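Local coordinates for glucose 1-dehydrogenase (Haloferax mediterranei, PDB 2B5W), which catalyses the zinc-dependent oxidation of D-glucose and related aldose sugars with NADP(+) or NAD(+) as electron acceptor, preferring NADP(+), at residues G26-T32 with E126-E132; G50-E54 with I117-H121; V84-R88 with N303-F309; E150-E156 with F309-T315. The protein carries 1 engineered substitution. All blocks are in the same frame, centred on the assembly; numbering follows the deposited sequence.

From the N terminus, the chain enters strand 27-37, which contact 1 pairs with strand 127-131, closing a loop inside the GroES-like catalytic region. Nested within that loop, contact 2 joins the loop after helix 39-46 to the short strand 119-120. Strand 82-85 lies inside both loops, yet its partner in contact 3 comes some 215 residues later, at the start of helix 306-318, so contact 3 crosses contacts 1 and 2 and ties the catalytic region to the nucleotide-binding one. Contact 4 then packs helix 149-164 on the same late helix; it follows contacts 1 and 2 in series, crosses contact 3 and shares F309 with it.

Contact 1: G26-T32 with E126-E132; sequences GEALVRT and EFFTSPE
Strand residues E27-T32 run antiparallel to F127-P131, their axes 4.5 Å apart at the closest point and their directions 155° apart. A28 with S130 and V30 with F128 are hydrogen-bonded pairs; L29 with T129 and R31 with F127 are non-hydrogen-bonded. V30 N donates to F128 O at 2.8 Å and F128 N returns a bond to V30 O at 2.9 Å. The ladder is extended by E132 N to G26 O and by T32 N to E126 O.

V30 and F128 share a face with A28 and S130. Because F128 holds CG between its backbone N and carbonyl carbon (chi1 65°), the ring folds back over its neighbour: V30 CB sits over one face, 3.9 Å from the centroid, and V30 CG1 meets F128 CZ at 3.6 Å. T32 OG1 lies in the ring plane at its edge, 3.2 Å from F128 CD1, while bonding to S125 O. A leucine in place of F128 would probably leave V30 without its flat platform and open a gap beside T32. On the other face, L29 CD1 reaches T129 CG2 at 3.8 Å, and R31 CB meets F127 CE1. The beta-branched V30 and T129 and the aromatic F127 and F128 suit extended strands. This is a two-stranded antiparallel ladder in the mixed sheet of the GroES-like catalytic domain of zinc alcohol dehydrogenases.

Contact 2: G50-E54 with I117-H121; sequences GGFPE and IVGAH
P53 lays its ring atom CG over the face of the H121 imidazole, a CH-pi contact within the GroES-like domain, where the loop after helix 39-46 meets the short strand 119-120. P53 CG stands 3.6 Å from the ring centroid, almost directly above its centre, and the two side chains cross at about a right angle. H121 places CG anti to its carbonyl carbon (chi1 -67°), which swings the imidazole back toward the loop. Its rotation is fixed by both nitrogens, ND1 paired with V60 N and NE2 with E56 OE1, and it also stacks with the ring of H58. An alanine here would probably strip P53 of its aromatic cover and leave E56 without its imidazole mate. Proline suits its place as a compact, rigid apolar ring, and P53 CB comes 3.6 Å from G119 O.

Glycines serve the backbone on both sides. A side chain on G51 would press on I117 O, and G119 has a positive phi (86°) at which a CB would jam against the preceding carbonyl. Just before it, I117 and V118 both face E114 in a classic beta bulge. The one bond between the segments is fairly straight: G119 N donates to G51 O at 2.7 Å, with an angle of 167° at the hydrogen.

Contact 3: V84-R88 with N303-F309; sequences VPTVR and NSHVEHF
T86 CG2 rests over one face of the F309 ring, a CH-pi contact 4.2 Å from the centroid, where the GroES-like catalytic domain meets the Rossmann-type nucleotide-binding domain. V84 approaches the same ring in its plane, its CG1 3.6 Å from F309 CD2. V84 CG1 lies anti to the backbone N (chi1 172°), which sends that methyl to the rim. The flat, apolar F309 suits this seam of methyl groups, and V306 CG2 adds to it at 4.0 Å from T86 CG2. P85 O comes obliquely to F309 CE2 and, although buried, finds no polar partner.

At the other end, R88 and N303 lie nearly flat against each other, guanidinium and amide planes 15° apart, with N303 CB over one guanidinium face. The contact is van der Waals packing, R88 CD lying 3.2 Å from N303 ND2; R88 NE and N303 ND2 are both donors and do not bond to each other. R88 makes its salt bridge through NE to E114, a substrate-binding residue, and gives NH1 to P104 O. These bonds, with a cation-pi contact to Y112, probably hold the guanidinium flat beside N303, which binds substrate and NADP(+) and whose backbone N donates to O7N of the nicotinamide amide.

Farther out, H305 is the N-cap of helix 306-318. Its backbone N donates to H308 ND1 at 2.9 Å, in the imidazole plane and nearly straight at 168°.

Contact 4: E150-E156 with F309-T315; sequences EPISITE and FEAATVT. With K (potassium ion), chain F; NAP (NADP nicotinamide-adenine-dinucleotide phosphate), chain I.
E156 reaches T315 from the opposite direction. From CB, CG lies anti to the carbonyl carbon (chi1 -64°), which brings E156 CG 4.0 Å from A312 N; the bend at chi2 (-75°) then turns CD toward A311 CB, 3.9 Å away, and OE1 lies beside the same methyl. OE2 ends the path: it accepts a hydrogen bond from T315 OG1 at 2.6 Å through its syn lone pair. T315 OG1 also binds a potassium ion at 2.8 Å, so the hydroxyl links cation to carboxylate, and the negative charge nearby probably favours the ion. Threonine suits the spot, since its hydroxyl can donate to the acid and its oxygen still bind the metal.

Between the helices, I152 CG2 presses on A312 CB at 3.4 Å, tighter than usual; a small alanine allows so close an approach. S153 OG stands over the face of F309, 3.3 Å from CE1, while donating in the carbonyl plane to E150 O on a lone pair; it also hydrogen-bonds with S304 OG. E150, a zinc- and substrate-binding residue, sets its CG against F309 CZ, and I154 CD1 lies 3.7 Å from O7N of NADP.

The axes of segments 150-156 and 309-315 approach to 8.0 Å, with 106° between their directions. I152 also touches L187 and M191, so helix 149-164 packs between helix 306-318 and helix 183-194, and meets strand 64-71 of the catalytic domain at E150.

Contact 1: G26-T32 with E126-E132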
# COMPACT_ATOMS: atom_id res chain seq x y z
N GLY A 26 33.91 -16.14 8.90
CA GLY A 26 32.66 -16.08 8.18
C GLY A 26 32.70 -15.14 6.98
O GLY A 26 31.70 -15.04 6.29
N GLU A 27 33.83 -14.48 6.77
CA GLU A 27 34.02 -13.54 5.65
C GLU A 27 34.98 -14.09 4.59
O GLU A 27 35.97 -14.77 4.88
CB GLU A 27 34.60 -12.20 6.14
CG GLU A 27 33.79 -11.48 7.21
CD GLU A 27 34.33 -10.10 7.55
OE1 GLU A 27 35.55 -9.86 7.42
OE2 GLU A 27 33.48 -9.24 7.91
N ALA A 28 34.76 -13.69 3.33
CA ALA A 28 35.73 -13.88 2.27
C ALA A 28 36.37 -12.56 1.84
O ALA A 28 35.82 -11.48 2.02
CB ALA A 28 35.06 -14.50 1.06
N LEU A 29 37.56 -12.68 1.29
CA LEU A 29 38.26 -11.58 0.61
C LEU A 29 37.95 -11.63 -0.89
O LEU A 29 38.10 -12.66 -1.54
CB LEU A 29 39.77 -11.64 0.82
CG LEU A 29 40.58 -10.52 0.20
CD1 LEU A 29 40.30 -9.21 0.89
CD2 LEU A 29 42.08 -10.85 0.23
N VAL A 30 37.54 -10.49 -1.41
CA VAL A 30 37.09 -10.33 -2.78
C VAL A 30 37.97 -9.29 -3.47
O VAL A 30 38.21 -8.19 -2.95
CB VAL A 30 35.63 -9.84 -2.79
CG1 VAL A 30 35.12 -9.72 -4.27
CG2 VAL A 30 34.70 -10.71 -1.91
N ARG A 31 38.39 -9.59 -4.70
CA ARG A 31 39.02 -8.62 -5.57
C ARG A 31 37.94 -7.94 -6.38
O ARG A 31 37.22 -8.60 -7.14
CB ARG A 31 40.04 -9.27 -6.50
CG ARG A 31 40.67 -8.32 -7.46
CD ARG A 31 41.88 -8.91 -8.23
NE ARG A 31 41.72 -10.28 -8.75
CZ ARG A 31 41.23 -10.60 -9.92
NH1 ARG A 31 41.23 -11.87 -10.30
NH2 ARG A 31 40.72 -9.70 -10.73
N THR A 32 37.87 -6.62 -6.27
CA THR A 32 36.86 -5.85 -7.00
C THR A 32 37.09 -5.87 -8.50
O THR A 32 38.21 -5.65 -8.97
CB THR A 32 36.87 -4.42 -6.50
OG1 THR A 32 36.69 -4.46 -5.07
CG2 THR A 32 35.74 -3.62 -7.07
N GLU A 126 40.38 -1.74 -4.35
CA GLU A 126 40.84 -2.89 -5.10
C GLU A 126 40.39 -4.22 -4.52
O GLU A 126 40.23 -5.17 -5.26
CB GLU A 126 42.37 -2.82 -5.28
CG GLU A 126 42.76 -1.62 -6.12
CD GLU A 126 44.24 -1.51 -6.39
OE1 GLU A 126 44.99 -1.12 -5.47
OE2 GLU A 126 44.65 -1.77 -7.54
N PHE A 127 40.23 -4.26 -3.20
CA PHE A 127 39.76 -5.44 -2.47
C PHE A 127 38.75 -5.03 -1.42
O PHE A 127 38.76 -3.91 -0.92
CB PHE A 127 40.90 -6.20 -1.78
CG PHE A 127 41.94 -6.72 -2.71
CD1 PHE A 127 41.88 -8.03 -3.19
CD2 PHE A 127 42.95 -5.88 -3.16
CE1 PHE A 127 42.83 -8.49 -4.08
CE2 PHE A 127 43.88 -6.34 -4.06
CZ PHE A 127 43.84 -7.64 -4.52
N PHE A 128 37.85 -5.96 -1.08
CA PHE A 128 36.97 -5.80 0.05
C PHE A 128 36.66 -7.17 0.68
O PHE A 128 36.88 -8.21 0.04
CB PHE A 128 35.68 -5.03 -0.32
CG PHE A 128 34.77 -5.73 -1.29
CD1 PHE A 128 34.90 -5.54 -2.66
CD2 PHE A 128 33.79 -6.60 -0.83
CE1 PHE A 128 34.04 -6.18 -3.56
CE2 PHE A 128 32.93 -7.26 -1.72
CZ PHE A 128 33.06 -7.07 -3.07
N THR A 129 36.19 -7.14 1.91
CA THR A 129 35.67 -8.31 2.55
C THR A 129 34.18 -8.24 2.71
O THR A 129 33.59 -7.17 2.72
CB THR A 129 36.31 -8.51 3.92
OG1 THR A 129 36.10 -7.34 4.74
CG2 THR A 129 37.84 -8.67 3.76
N SER A 130 33.56 -9.40 2.92
CA SER A 130 32.17 -9.44 3.38
C SER A 130 31.83 -10.81 3.91
O SER A 130 32.42 -11.80 3.46
CB SER A 130 31.15 -9.14 2.24
OG SER A 130 31.03 -7.72 2.01
N PRO A 131 30.89 -10.88 4.87
CA PRO A 131 30.36 -12.16 5.31
C PRO A 131 29.90 -12.95 4.08
O PRO A 131 29.30 -12.39 3.15
CB PRO A 131 29.17 -11.76 6.20
CG PRO A 131 29.59 -10.42 6.75
CD PRO A 131 30.24 -9.76 5.56
N GLU A 132 30.14 -14.25 4.05
CA GLU A 132 29.62 -15.06 2.95
C GLU A 132 28.11 -14.98 2.80
O GLU A 132 27.57 -15.06 1.69
CB GLU A 132 30.06 -16.51 3.02
CG GLU A 132 29.55 -17.23 4.25
CD GLU A 132 29.93 -18.71 4.30
OE1 GLU A 132 29.96 -19.35 3.24
OE2 GLU A 132 30.22 -19.22 5.41

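Contact 2: G50-E54 with I117-H121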
# COMPACT_ATOMS: atom_id res chain seq x y z
N GLY A 50 28.25 13.26 7.64
CA GLY A 50 27.55 12.58 8.72
C GLY A 50 27.56 11.07 8.57
O GLY A 50 27.70 10.33 9.55
N GLY A 51 27.41 10.62 7.32
CA GLY A 51 27.48 9.21 6.98
C GLY A 51 28.86 8.57 6.99
O GLY A 51 28.97 7.38 6.72
N PHE A 52 29.92 9.31 7.30
CA PHE A 52 31.24 8.72 7.37
C PHE A 52 31.24 7.70 8.50
O PHE A 52 30.52 7.89 9.51
CB PHE A 52 32.35 9.77 7.63
CG PHE A 52 32.68 10.65 6.44
CD1 PHE A 52 31.81 10.79 5.36
CD2 PHE A 52 33.85 11.38 6.43
CE1 PHE A 52 32.12 11.60 4.29
CE2 PHE A 52 34.16 12.21 5.37
CZ PHE A 52 33.29 12.31 4.29
N PRO A 53 32.01 6.63 8.35
CA PRO A 53 32.14 5.64 9.42
C PRO A 53 32.73 6.28 10.67
O PRO A 53 33.59 7.15 10.57
CB PRO A 53 33.09 4.59 8.83
CG PRO A 53 33.04 4.83 7.35
CD PRO A 53 32.79 6.27 7.16
N GLU A 54 32.23 5.88 11.83
CA GLU A 54 32.70 6.38 13.13
C GLU A 54 34.21 6.62 13.16
O GLU A 54 34.99 5.67 13.03
CB GLU A 54 32.37 5.37 14.23
CG GLU A 54 32.19 5.96 15.62
CD GLU A 54 31.61 7.37 15.60
OE1 GLU A 54 32.23 8.30 15.02
OE2 GLU A 54 30.52 7.55 16.18
N ILE A 117 27.43 4.31 1.68
CA ILE A 117 26.34 5.27 1.78
C ILE A 117 26.24 5.87 3.18
O ILE A 117 26.28 7.08 3.34
CB ILE A 117 25.01 4.62 1.37
CG1 ILE A 117 25.11 4.05 -0.02
CG2 ILE A 117 23.88 5.66 1.42
CD1 ILE A 117 23.89 3.20 -0.42
N VAL A 118 26.06 5.01 4.18
CA VAL A 118 25.98 5.51 5.57
C VAL A 118 26.61 4.57 6.58
O VAL A 118 26.22 3.40 6.74
CB VAL A 118 24.53 5.86 5.96
CG1 VAL A 118 23.58 4.68 5.72
CG2 VAL A 118 24.47 6.36 7.42
N GLY A 119 27.63 5.06 7.26
CA GLY A 119 28.22 4.36 8.38
C GLY A 119 29.29 3.33 8.10
O GLY A 119 29.96 2.87 9.03
N ALA A 120 29.49 2.98 6.82
CA ALA A 120 30.42 1.91 6.48
C ALA A 120 30.98 2.18 5.08
O ALA A 120 30.26 2.57 4.18
CB ALA A 120 29.74 0.55 6.53
N HIS A 121 32.27 1.97 4.93
CA HIS A 121 32.94 2.11 3.65
C HIS A 121 32.34 1.17 2.61
O HIS A 121 31.92 0.07 2.93
CB HIS A 121 34.41 1.79 3.77
CG HIS A 121 35.15 2.78 4.61
ND1 HIS A 121 35.11 4.13 4.33
CD2 HIS A 121 35.91 2.63 5.72
CE1 HIS A 121 35.84 4.77 5.24
NE2 HIS A 121 36.33 3.88 6.09

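Contact 3: V84-R88 with N303-F309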
# COMPACT_ATOMS: atom_id res chain seq x y z
N VAL A 84 28.43 -10.72 -5.95
CA VAL A 84 27.91 -9.40 -5.71
C VAL A 84 27.55 -9.29 -4.23
O VAL A 84 26.76 -10.10 -3.72
CB VAL A 84 26.64 -9.14 -6.58
CG1 VAL A 84 25.99 -7.87 -6.20
CG2 VAL A 84 27.01 -9.16 -8.07
N PRO A 85 28.07 -8.30 -3.53
CA PRO A 85 27.70 -8.11 -2.12
C PRO A 85 26.39 -7.36 -1.95
O PRO A 85 26.09 -6.40 -2.69
CB PRO A 85 28.86 -7.22 -1.58
CG PRO A 85 29.25 -6.40 -2.77
CD PRO A 85 29.06 -7.30 -3.99
N THR A 86 25.64 -7.71 -0.90
CA THR A 86 24.53 -6.88 -0.48
C THR A 86 25.12 -5.64 0.21
O THR A 86 26.33 -5.56 0.46
CB THR A 86 23.57 -7.59 0.47
OG1 THR A 86 24.29 -7.88 1.69
CG2 THR A 86 23.09 -8.91 -0.09
N VAL A 87 24.26 -4.70 0.48
CA VAL A 87 24.66 -3.38 0.95
C VAL A 87 24.59 -3.20 2.46
O VAL A 87 25.44 -2.53 3.04
CB VAL A 87 23.81 -2.32 0.24
CG1 VAL A 87 24.22 -0.92 0.66
CG2 VAL A 87 23.98 -2.45 -1.29
N ARG A 88 23.60 -3.81 3.13
CA ARG A 88 23.43 -3.51 4.54
C ARG A 88 24.22 -4.41 5.44
O ARG A 88 24.33 -5.61 5.22
CB ARG A 88 21.95 -3.53 4.92
CG ARG A 88 21.21 -2.32 4.46
CD ARG A 88 19.77 -2.22 4.87
NE ARG A 88 19.19 -0.95 4.42
CZ ARG A 88 18.01 -0.49 4.81
NH1 ARG A 88 17.27 -1.20 5.65
NH2 ARG A 88 17.58 0.70 4.40
N ASN A 303 16.27 -0.53 -0.41
CA ASN A 303 17.24 -1.59 -0.29
C ASN A 303 16.69 -2.88 -0.91
O ASN A 303 15.73 -2.85 -1.71
CB ASN A 303 17.71 -1.68 1.19
CG ASN A 303 18.99 -2.50 1.39
OD1 ASN A 303 20.09 -2.14 0.91
ND2 ASN A 303 18.87 -3.57 2.13
N SER A 304 17.30 -4.01 -0.60
CA SER A 304 17.01 -5.31 -1.17
C SER A 304 17.85 -6.32 -0.47
O SER A 304 18.84 -5.96 0.21
CB SER A 304 17.27 -5.32 -2.70
OG SER A 304 18.64 -4.99 -2.96
N HIS A 305 17.51 -7.60 -0.61
CA HIS A 305 18.29 -8.63 0.04
C HIS A 305 18.50 -9.83 -0.86
O HIS A 305 18.25 -9.78 -2.06
CB HIS A 305 17.65 -9.04 1.39
CG HIS A 305 18.66 -9.56 2.37
ND1 HIS A 305 19.84 -8.89 2.65
CD2 HIS A 305 18.69 -10.71 3.09
CE1 HIS A 305 20.53 -9.59 3.53
NE2 HIS A 305 19.86 -10.71 3.80
N VAL A 306 19.12 -10.88 -0.31
CA VAL A 306 19.69 -11.95 -1.09
C VAL A 306 18.73 -12.51 -2.14
O VAL A 306 19.13 -12.68 -3.27
CB VAL A 306 20.25 -13.06 -0.19
CG1 VAL A 306 20.62 -14.30 -1.00
CG2 VAL A 306 21.48 -12.54 0.57
N GLU A 307 17.49 -12.80 -1.77
CA GLU A 307 16.56 -13.38 -2.76
C GLU A 307 16.34 -12.45 -3.95
O GLU A 307 16.08 -12.92 -5.06
CB GLU A 307 15.21 -13.66 -2.10
CG GLU A 307 15.24 -14.78 -1.09
CD GLU A 307 13.86 -15.04 -0.48
OE1 GLU A 307 12.83 -14.54 -1.03
OE2 GLU A 307 13.81 -15.73 0.56
N HIS A 308 16.41 -11.15 -3.71
CA HIS A 308 16.21 -10.18 -4.78
C HIS A 308 17.41 -10.13 -5.70
O HIS A 308 17.27 -9.92 -6.92
CB HIS A 308 15.96 -8.79 -4.20
CG HIS A 308 14.85 -8.75 -3.21
ND1 HIS A 308 15.01 -8.37 -1.89
CD2 HIS A 308 13.55 -9.14 -3.34
CE1 HIS A 308 13.85 -8.49 -1.27
NE2 HIS A 308 12.95 -8.95 -2.13
N PHE A 309 18.60 -10.31 -5.15
CA PHE A 309 19.83 -10.38 -5.95
C PHE A 309 19.81 -11.66 -6.80
O PHE A 309 20.17 -11.64 -7.97
CB PHE A 309 21.11 -10.37 -5.07
CG PHE A 309 21.47 -9.03 -4.47
CD1 PHE A 309 20.66 -8.42 -3.51
CD2 PHE A 309 22.64 -8.37 -4.84
CE1 PHE A 309 20.95 -7.19 -2.96
CE2 PHE A 309 22.98 -7.13 -4.23
CZ PHE A 309 22.13 -6.53 -3.32

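Contact 4: E150-E156 with F309-T315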
# COMPACT_ATOMS: atom_id res chain seq x y z
N GLU A 150 22.86 -5.22 -8.27
CA GLU A 150 22.27 -4.49 -7.17
C GLU A 150 21.13 -3.56 -7.58
O GLU A 150 20.06 -3.61 -6.98
CB GLU A 150 23.36 -3.75 -6.33
CG GLU A 150 22.86 -3.23 -4.98
CD GLU A 150 22.21 -1.88 -5.03
OE1 GLU A 150 22.27 -1.23 -6.11
OE2 GLU A 150 21.61 -1.43 -4.01
N PRO A 151 21.27 -2.70 -8.59
CA PRO A 151 20.12 -1.89 -9.01
C PRO A 151 18.91 -2.72 -9.44
O PRO A 151 17.79 -2.36 -9.10
CB PRO A 151 20.67 -1.08 -10.19
CG PRO A 151 22.08 -1.21 -10.16
CD PRO A 151 22.53 -2.28 -9.23
N ILE A 152 19.14 -3.80 -10.18
CA ILE A 152 18.02 -4.69 -10.57
C ILE A 152 17.31 -5.20 -9.31
O ILE A 152 16.08 -5.24 -9.25
CB ILE A 152 18.47 -5.84 -11.50
CG1 ILE A 152 18.96 -5.31 -12.86
CG2 ILE A 152 17.29 -6.82 -11.75
CD1 ILE A 152 19.65 -6.33 -13.71
N SER A 153 18.11 -5.57 -8.31
CA SER A 153 17.57 -6.09 -7.04
C SER A 153 16.67 -5.11 -6.30
O SER A 153 15.73 -5.53 -5.61
CB SER A 153 18.69 -6.61 -6.11
OG SER A 153 19.36 -5.60 -5.41
N ILE A 154 17.00 -3.82 -6.37
CA ILE A 154 16.18 -2.76 -5.80
C ILE A 154 14.77 -2.88 -6.38
O ILE A 154 13.78 -2.82 -5.66
CB ILE A 154 16.79 -1.37 -6.05
CG1 ILE A 154 18.11 -1.19 -5.29
CG2 ILE A 154 15.77 -0.30 -5.75
CD1 ILE A 154 18.01 -1.27 -3.82
N THR A 155 14.67 -2.98 -7.70
CA THR A 155 13.38 -3.14 -8.34
C THR A 155 12.73 -4.46 -8.02
O THR A 155 11.52 -4.51 -7.83
CB THR A 155 13.54 -2.93 -9.85
OG1 THR A 155 13.90 -1.54 -10.01
CG2 THR A 155 12.22 -3.16 -10.59
N GLU A 156 13.51 -5.52 -7.94
CA GLU A 156 12.91 -6.81 -7.61
C GLU A 156 12.21 -6.72 -6.24
O GLU A 156 11.13 -7.27 -6.07
CB GLU A 156 13.95 -7.92 -7.58
CG GLU A 156 14.64 -8.23 -8.89
CD GLU A 156 13.83 -9.02 -9.90
OE1 GLU A 156 12.64 -9.36 -9.65
OE2 GLU A 156 14.40 -9.28 -10.96
N PHE A 309 18.60 -10.31 -5.15
CA PHE A 309 19.83 -10.38 -5.95
C PHE A 309 19.81 -11.66 -6.80
O PHE A 309 20.17 -11.64 -7.97
CB PHE A 309 21.11 -10.37 -5.07
CG PHE A 309 21.47 -9.03 -4.47
CD1 PHE A 309 20.66 -8.42 -3.51
CD2 PHE A 309 22.64 -8.37 -4.84
CE1 PHE A 309 20.95 -7.19 -2.96
CE2 PHE A 309 22.98 -7.13 -4.23
CZ PHE A 309 22.13 -6.53 -3.32
N GLU A 310 19.35 -12.78 -6.24
CA GLU A 310 19.21 -14.01 -7.04
C GLU A 310 18.20 -13.84 -8.19
O GLU A 310 18.47 -14.21 -9.32
CB GLU A 310 18.83 -15.20 -6.15
CG GLU A 310 19.93 -15.64 -5.19
CD GLU A 310 19.46 -16.75 -4.22
OE1 GLU A 310 18.32 -17.20 -4.29
OE2 GLU A 310 20.27 -17.08 -3.36
N ALA A 311 17.05 -13.22 -7.88
CA ALA A 311 16.01 -12.98 -8.86
C ALA A 311 16.57 -12.09 -9.96
O ALA A 311 16.30 -12.32 -11.14
CB ALA A 311 14.81 -12.36 -8.23
N ALA A 312 17.37 -11.10 -9.57
CA ALA A 312 18.02 -10.21 -10.56
C ALA A 312 18.84 -10.93 -11.59
O ALA A 312 18.89 -10.51 -12.75
CB ALA A 312 18.89 -9.15 -9.85
N THR A 313 19.55 -12.01 -11.21
CA THR A 313 20.33 -12.77 -12.18
C THR A 313 19.48 -13.36 -13.29
O THR A 313 19.90 -13.41 -14.46
CB THR A 313 21.25 -13.85 -11.58
OG1 THR A 313 20.47 -14.96 -11.02
CG2 THR A 313 22.11 -13.27 -10.46
N VAL A 314 18.29 -13.87 -12.93
CA VAL A 314 17.39 -14.43 -13.90
C VAL A 314 16.79 -13.32 -14.79
O VAL A 314 16.75 -13.46 -16.01
CB VAL A 314 16.27 -15.21 -13.14
CG1 VAL A 314 15.18 -15.70 -14.10
CG2 VAL A 314 16.86 -16.42 -12.43
N THR A 315 16.38 -12.23 -14.17
CA THR A 315 15.84 -11.11 -14.93
C THR A 315 16.88 -10.56 -15.90
O THR A 315 16.58 -10.27 -17.06
CB THR A 315 15.36 -10.06 -13.98
OG1 THR A 315 14.23 -10.56 -13.23
CG2 THR A 315 14.85 -8.79 -14.76
K K F . 11.53 -11.04 -13.93
PA NAP I . 18.58 9.96 -11.09
O1A NAP I . 18.83 11.24 -10.45
O2A NAP I . 19.71 9.52 -12.03
O5B NAP I . 17.26 9.99 -11.94
C5B NAP I . 16.10 10.71 -11.59
C4B NAP I . 15.53 11.08 -12.94
O4B NAP I . 14.24 11.61 -12.73
C3B NAP I . 16.35 12.14 -13.69
O3B NAP I . 16.79 11.70 -14.97
C2B NAP I . 15.40 13.34 -13.80
O2B NAP I . 15.42 14.01 -15.04
C1B NAP I . 14.05 12.70 -13.60
N9A NAP I . 13.11 13.63 -13.00
C8A NAP I . 13.24 14.27 -11.79
N7A NAP I . 12.16 15.05 -11.60
C5A NAP I . 11.35 14.94 -12.71
C6A NAP I . 10.13 15.51 -13.09
N6A NAP I . 9.49 16.42 -12.34
N1A NAP I . 9.58 15.17 -14.30
C2A NAP I . 10.19 14.26 -15.14
N3A NAP I . 11.40 13.69 -14.78
C4A NAP I . 11.96 14.02 -13.58
O3 NAP I . 18.53 8.79 -10.02
PN NAP I . 18.44 7.18 -10.18
O1N NAP I . 17.63 6.78 -11.37
O2N NAP I . 19.75 6.51 -9.92
O5D NAP I . 17.50 7.16 -8.89
C5D NAP I . 16.14 7.52 -8.98
C4D NAP I . 15.55 7.78 -7.59
O4D NAP I . 15.57 6.55 -6.87
C3D NAP I . 16.35 8.79 -6.76
O3D NAP I . 15.49 9.65 -6.04
C2D NAP I . 17.16 7.90 -5.83
O2D NAP I . 17.60 8.51 -4.64
C1D NAP I . 16.17 6.76 -5.59
N1N NAP I . 16.75 5.46 -5.24
C2N NAP I . 16.13 4.81 -4.21
C3N NAP I . 16.53 3.55 -3.87
C7N NAP I . 15.68 2.86 -2.85
O7N NAP I . 16.27 1.67 -2.41
N7N NAP I . 14.49 3.39 -2.46
C4N NAP I . 17.60 2.91 -4.51
C5N NAP I . 18.21 3.58 -5.57
C6N NAP I . 17.76 4.85 -5.95
P2B NAP I . 16.43 15.30 -15.32
O1X NAP I . 17.81 14.90 -15.33
O2X NAP I . 15.92 15.82 -16.69
O3X NAP I . 16.19 16.36 -14.24